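Local atomic coordinates of peptidoglycan D,D-transpeptidase MrdA (Pseudomonas aeruginosa, PDB entry 7KIS), a protein that probably cross-links the peptidoglycan cell wall as a penicillin-binding D,D-transpeptidase of the cell membrane. Residues T523-I535 / A596-L608. Numbering follows the deposited sequence.
Sequences TARKVGATSAYLI and APVVKQVMDAWLL. With C9D ((2S,5R)-1-formyl-N'-[(3R)-pyrrolidine-3-carbonyl]-5-[(sulfooxy)amino]piperidine-2-carbohydrazide), chain C.
Tyr533 lays its ring against the last turns of helix 591-607 and donates a hydrogen bond from OH to Asp604 OD1, 2.7 Å away. The carboxylate is met on its anti side, 35° out of its plane. The ring and carboxylate planes stand 73° apart. Asp604 OD2, the other carboxylate oxygen, takes Lys600 NZ on its syn side in a salt bridge of 2.8 Å. This bridge spans one turn of the helix. Lys600 NZ also approaches Thr530 O, probably as a hydrogen bond though modelled very short, which would join the helix to the turn 528-531. Lys600 reaches that turn through a bend at chi2 (-97°), beyond which the chain is extended. Asp604 thus takes one bond on each oxygen, which probably fixes its rotation and favours the charged form.

Apolar contacts fill the rest. Leu607 CD2 sits over the centre of one Tyr533 face, a CH-pi contact 3.7 Å from the centroid. Leu608 CD1 meets the ring edge in plane, 3.5 Å from Tyr533 CE1. Bent at its last torsion, Met603 turns its CE to Ile535, whose CG2 lies 3.7 Å from it. Nearer the start of the segments, Val527 CG2 rests on Ala596 CB at 3.6 Å. Val527 CG1 lies along the aliphatic part of Lys600, near CB and CG.

The contact belongs to the transpeptidase domain, which has the penicillin-recognizing fold. Thr523 lies at the ligand end: its CB is 3.4 Å from C9D OAE, a sulfate oxygen, and its OG1 is hydrogen-bonded to Ser539. Segment 523-535 links helix 504-518, touched by Val527, to edge strand 536-541 of the five-stranded antiparallel sheet. Helix 591-607 packs on this sheet through Ala596, Val599, Met603 and Leu607, with helix 253-263 beside it.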
# COMPACT_ATOMS: atom_id res chain seq x y z
N THR A 523 -3.56 20.09 9.82
CA THR A 523 -2.21 19.73 10.21
C THR A 523 -1.23 19.92 9.06
O THR A 523 -0.07 20.29 9.28
CB THR A 523 -2.17 18.28 10.71
OG1 THR A 523 -2.64 17.41 9.68
CG2 THR A 523 -3.04 18.13 11.95
N ALA A 524 -1.68 19.68 7.83
CA ALA A 524 -0.87 19.81 6.63
C ALA A 524 -1.34 20.99 5.78
O ALA A 524 -1.37 20.91 4.55
CB ALA A 524 -0.88 18.52 5.82
N ARG A 525 -1.71 22.09 6.43
CA ARG A 525 -2.21 23.26 5.70
C ARG A 525 -1.13 23.87 4.82
O ARG A 525 -1.44 24.48 3.79
CB ARG A 525 -2.74 24.30 6.69
CG ARG A 525 -1.74 24.65 7.79
CD ARG A 525 -2.22 25.81 8.65
NE ARG A 525 -1.35 26.00 9.81
CZ ARG A 525 -1.48 25.33 10.95
NH1 ARG A 525 -2.43 24.42 11.09
NH2 ARG A 525 -0.65 25.57 11.96
N LYS A 526 0.14 23.72 5.21
CA LYS A 526 1.23 24.25 4.39
C LYS A 526 1.36 23.49 3.08
O LYS A 526 1.84 24.05 2.08
CB LYS A 526 2.54 24.20 5.19
CG LYS A 526 2.37 24.65 6.63
CD LYS A 526 3.62 25.34 7.17
CE LYS A 526 3.67 25.25 8.68
NZ LYS A 526 5.06 25.38 9.21
N VAL A 527 0.95 22.23 3.05
CA VAL A 527 1.01 21.44 1.82
C VAL A 527 -0.02 21.94 0.82
O VAL A 527 0.24 21.98 -0.39
CB VAL A 527 0.82 19.95 2.13
CG1 VAL A 527 1.02 19.11 0.88
CG2 VAL A 527 1.79 19.52 3.22
N GLY A 528 -1.20 22.34 1.30
CA GLY A 528 -2.26 22.79 0.41
C GLY A 528 -2.00 24.15 -0.22
O GLY A 528 -2.56 24.44 -1.28
N ALA A 529 -1.17 24.97 0.42
CA ALA A 529 -0.83 26.27 -0.15
C ALA A 529 -0.04 26.14 -1.45
O ALA A 529 -0.04 27.07 -2.25
CB ALA A 529 -0.03 27.10 0.86
N THR A 530 0.62 25.00 -1.66
CA THR A 530 1.43 24.77 -2.85
C THR A 530 0.75 23.84 -3.85
O THR A 530 1.43 23.27 -4.71
CB THR A 530 2.79 24.19 -2.45
OG1 THR A 530 2.59 23.02 -1.64
CG2 THR A 530 3.59 25.21 -1.68
N SER A 531 -0.57 23.69 -3.77
CA SER A 531 -1.28 22.71 -4.57
C SER A 531 -2.15 23.38 -5.63
O SER A 531 -2.69 24.47 -5.41
CB SER A 531 -2.15 21.82 -3.68
OG SER A 531 -2.86 20.86 -4.45
N ALA A 532 -2.26 22.71 -6.77
CA ALA A 532 -3.14 23.13 -7.85
C ALA A 532 -4.42 22.31 -7.90
O ALA A 532 -5.24 22.51 -8.80
CB ALA A 532 -2.41 23.03 -9.20
N TYR A 533 -4.61 21.39 -6.95
CA TYR A 533 -5.78 20.53 -6.91
C TYR A 533 -6.10 20.23 -5.46
O TYR A 533 -5.24 20.30 -4.58
CB TYR A 533 -5.56 19.24 -7.70
CG TYR A 533 -4.24 18.56 -7.39
CD1 TYR A 533 -3.11 18.82 -8.15
CD2 TYR A 533 -4.12 17.67 -6.33
CE1 TYR A 533 -1.90 18.21 -7.87
CE2 TYR A 533 -2.92 17.06 -6.04
CZ TYR A 533 -1.81 17.33 -6.81
OH TYR A 533 -0.61 16.73 -6.54
N LEU A 534 -7.36 19.88 -5.21
CA LEU A 534 -7.79 19.56 -3.86
C LEU A 534 -7.27 18.18 -3.46
O LEU A 534 -7.36 17.22 -4.24
CB LEU A 534 -9.31 19.61 -3.75
CG LEU A 534 -9.91 21.01 -3.85
CD1 LEU A 534 -11.41 20.98 -3.61
CD2 LEU A 534 -9.23 21.96 -2.86
N ILE A 535 -6.71 18.09 -2.26
CA ILE A 535 -6.15 16.84 -1.74
C ILE A 535 -6.95 16.46 -0.50
O ILE A 535 -7.05 17.24 0.45
CB ILE A 535 -4.66 16.98 -1.40
CG1 ILE A 535 -3.87 17.39 -2.64
CG2 ILE A 535 -4.13 15.68 -0.81
CD1 ILE A 535 -2.55 18.07 -2.33
N ALA A 596 3.80 14.31 4.21
CA ALA A 596 2.81 15.00 3.39
C ALA A 596 3.41 15.56 2.11
O ALA A 596 2.81 15.36 1.04
CB ALA A 596 2.11 16.09 4.22
N PRO A 597 4.55 16.26 2.12
CA PRO A 597 5.12 16.74 0.85
C PRO A 597 5.51 15.63 -0.11
O PRO A 597 5.57 15.88 -1.32
CB PRO A 597 6.35 17.55 1.29
CG PRO A 597 6.07 17.93 2.70
CD PRO A 597 5.32 16.77 3.27
N VAL A 598 5.78 14.42 0.37
CA VAL A 598 6.13 13.33 -0.53
C VAL A 598 4.91 12.88 -1.32
O VAL A 598 4.99 12.62 -2.53
CB VAL A 598 6.77 12.16 0.25
CG1 VAL A 598 7.05 11.00 -0.68
CG2 VAL A 598 8.05 12.63 0.92
N VAL A 599 3.75 12.77 -0.66
CA VAL A 599 2.51 12.45 -1.37
C VAL A 599 2.26 13.47 -2.46
O VAL A 599 1.92 13.13 -3.60
CB VAL A 599 1.33 12.37 -0.39
CG1 VAL A 599 0.08 11.91 -1.11
CG2 VAL A 599 1.66 11.45 0.76
N LYS A 600 2.42 14.75 -2.12
CA LYS A 600 2.09 15.81 -3.07
C LYS A 600 3.04 15.80 -4.26
O LYS A 600 2.64 16.18 -5.36
CB LYS A 600 2.13 17.16 -2.35
CG LYS A 600 1.33 18.24 -3.04
CD LYS A 600 2.23 19.10 -3.90
CE LYS A 600 1.43 20.19 -4.59
NZ LYS A 600 2.29 21.06 -5.43
N GLN A 601 4.29 15.37 -4.07
CA GLN A 601 5.19 15.23 -5.20
C GLN A 601 4.81 14.05 -6.08
O GLN A 601 4.85 14.14 -7.31
CB GLN A 601 6.64 15.10 -4.72
CG GLN A 601 7.41 16.41 -4.74
CD GLN A 601 8.90 16.22 -4.58
OE1 GLN A 601 9.43 15.13 -4.82
NE2 GLN A 601 9.60 17.28 -4.19
N VAL A 602 4.44 12.92 -5.46
CA VAL A 602 3.95 11.78 -6.22
C VAL A 602 2.64 12.11 -6.91
O VAL A 602 2.44 11.78 -8.09
CB VAL A 602 3.81 10.55 -5.30
CG1 VAL A 602 3.17 9.39 -6.04
CG2 VAL A 602 5.17 10.15 -4.74
N MET A 603 1.72 12.77 -6.20
CA MET A 603 0.45 13.16 -6.82
C MET A 603 0.65 14.21 -7.90
O MET A 603 -0.09 14.23 -8.89
CB MET A 603 -0.52 13.66 -5.75
CG MET A 603 -1.15 12.55 -4.91
SD MET A 603 -2.31 13.15 -3.67
CE MET A 603 -1.47 14.63 -3.11
N ASP A 604 1.64 15.09 -7.74
CA ASP A 604 1.90 16.11 -8.75
C ASP A 604 2.33 15.47 -10.06
O ASP A 604 1.85 15.85 -11.14
CB ASP A 604 2.97 17.09 -8.26
CG ASP A 604 2.39 18.37 -7.69
OD1 ASP A 604 1.15 18.46 -7.58
OD2 ASP A 604 3.17 19.28 -7.36
N ALA A 605 3.25 14.51 -9.99
CA ALA A 605 3.79 13.89 -11.20
C ALA A 605 2.70 13.19 -12.01
O ALA A 605 2.82 13.07 -13.24
CB ALA A 605 4.90 12.90 -10.84
N TRP A 606 1.64 12.72 -11.36
CA TRP A 606 0.56 12.04 -12.05
C TRP A 606 -0.50 12.99 -12.60
O TRP A 606 -1.12 12.68 -13.62
CB TRP A 606 -0.11 11.02 -11.11
CG TRP A 606 -1.09 10.12 -11.80
CD1 TRP A 606 -2.45 10.19 -11.73
CD2 TRP A 606 -0.79 9.01 -12.65
NE1 TRP A 606 -3.02 9.20 -12.49
CE2 TRP A 606 -2.02 8.46 -13.07
CE3 TRP A 606 0.40 8.43 -13.11
CZ2 TRP A 606 -2.09 7.36 -13.91
CZ3 TRP A 606 0.32 7.34 -13.95
CH2 TRP A 606 -0.92 6.81 -14.35
N LEU A 607 -0.72 14.13 -11.94
CA LEU A 607 -1.81 15.03 -12.31
C LEU A 607 -1.35 16.27 -13.06
O LEU A 607 -2.13 16.83 -13.84
CB LEU A 607 -2.57 15.49 -11.06
CG LEU A 607 -3.78 14.68 -10.57
CD1 LEU A 607 -3.49 13.19 -10.53
CD2 LEU A 607 -4.21 15.18 -9.20
N LEU A 608 -0.12 16.71 -12.85
CA LEU A 608 0.39 17.94 -13.45
C LEU A 608 1.10 17.64 -14.76
O LEU A 608 1.77 16.61 -14.89
CB LEU A 608 1.34 18.66 -12.49
CG LEU A 608 0.76 19.75 -11.59
CD1 LEU A 608 -0.48 19.27 -10.86
CD2 LEU A 608 1.81 20.22 -10.59
OAF C9D C . 1.23 14.90 10.95
SAY C9D C . 0.85 15.03 12.42
OAD C9D C . 2.07 15.25 13.28
OAE C9D C . -0.04 16.25 12.40
OAR C9D C . -0.01 13.66 12.95
NAQ C9D C . -1.02 14.10 13.87
CAU C9D C . -0.71 13.60 15.27
CAJ C9D C . 0.67 13.05 15.30
CB C9D C . 1.00 12.38 16.57
CAM C9D C . -1.77 12.59 15.70
N C9D C . -1.21 11.23 16.08
CAG C9D C . -1.59 10.07 15.27
OAA C9D C . -0.80 9.20 15.09
CA C9D C . 0.10 11.18 16.84
C C9D C . -0.17 11.12 18.33
O C9D C . 0.75 11.13 19.08
NAP C9D C . -1.55 11.04 18.87
NAO C9D C . -1.69 10.99 20.28
CAS C9D C . -1.16 9.85 21.03
OAB C9D C . -0.62 8.96 20.46
CAV C9D C . -1.30 9.82 22.60
CAI C9D C . -0.92 11.25 23.14
CAH C9D C . 0.51 11.08 23.80
NAN C9D C . 0.56 9.78 24.17
CAL C9D C . -0.38 8.96 23.11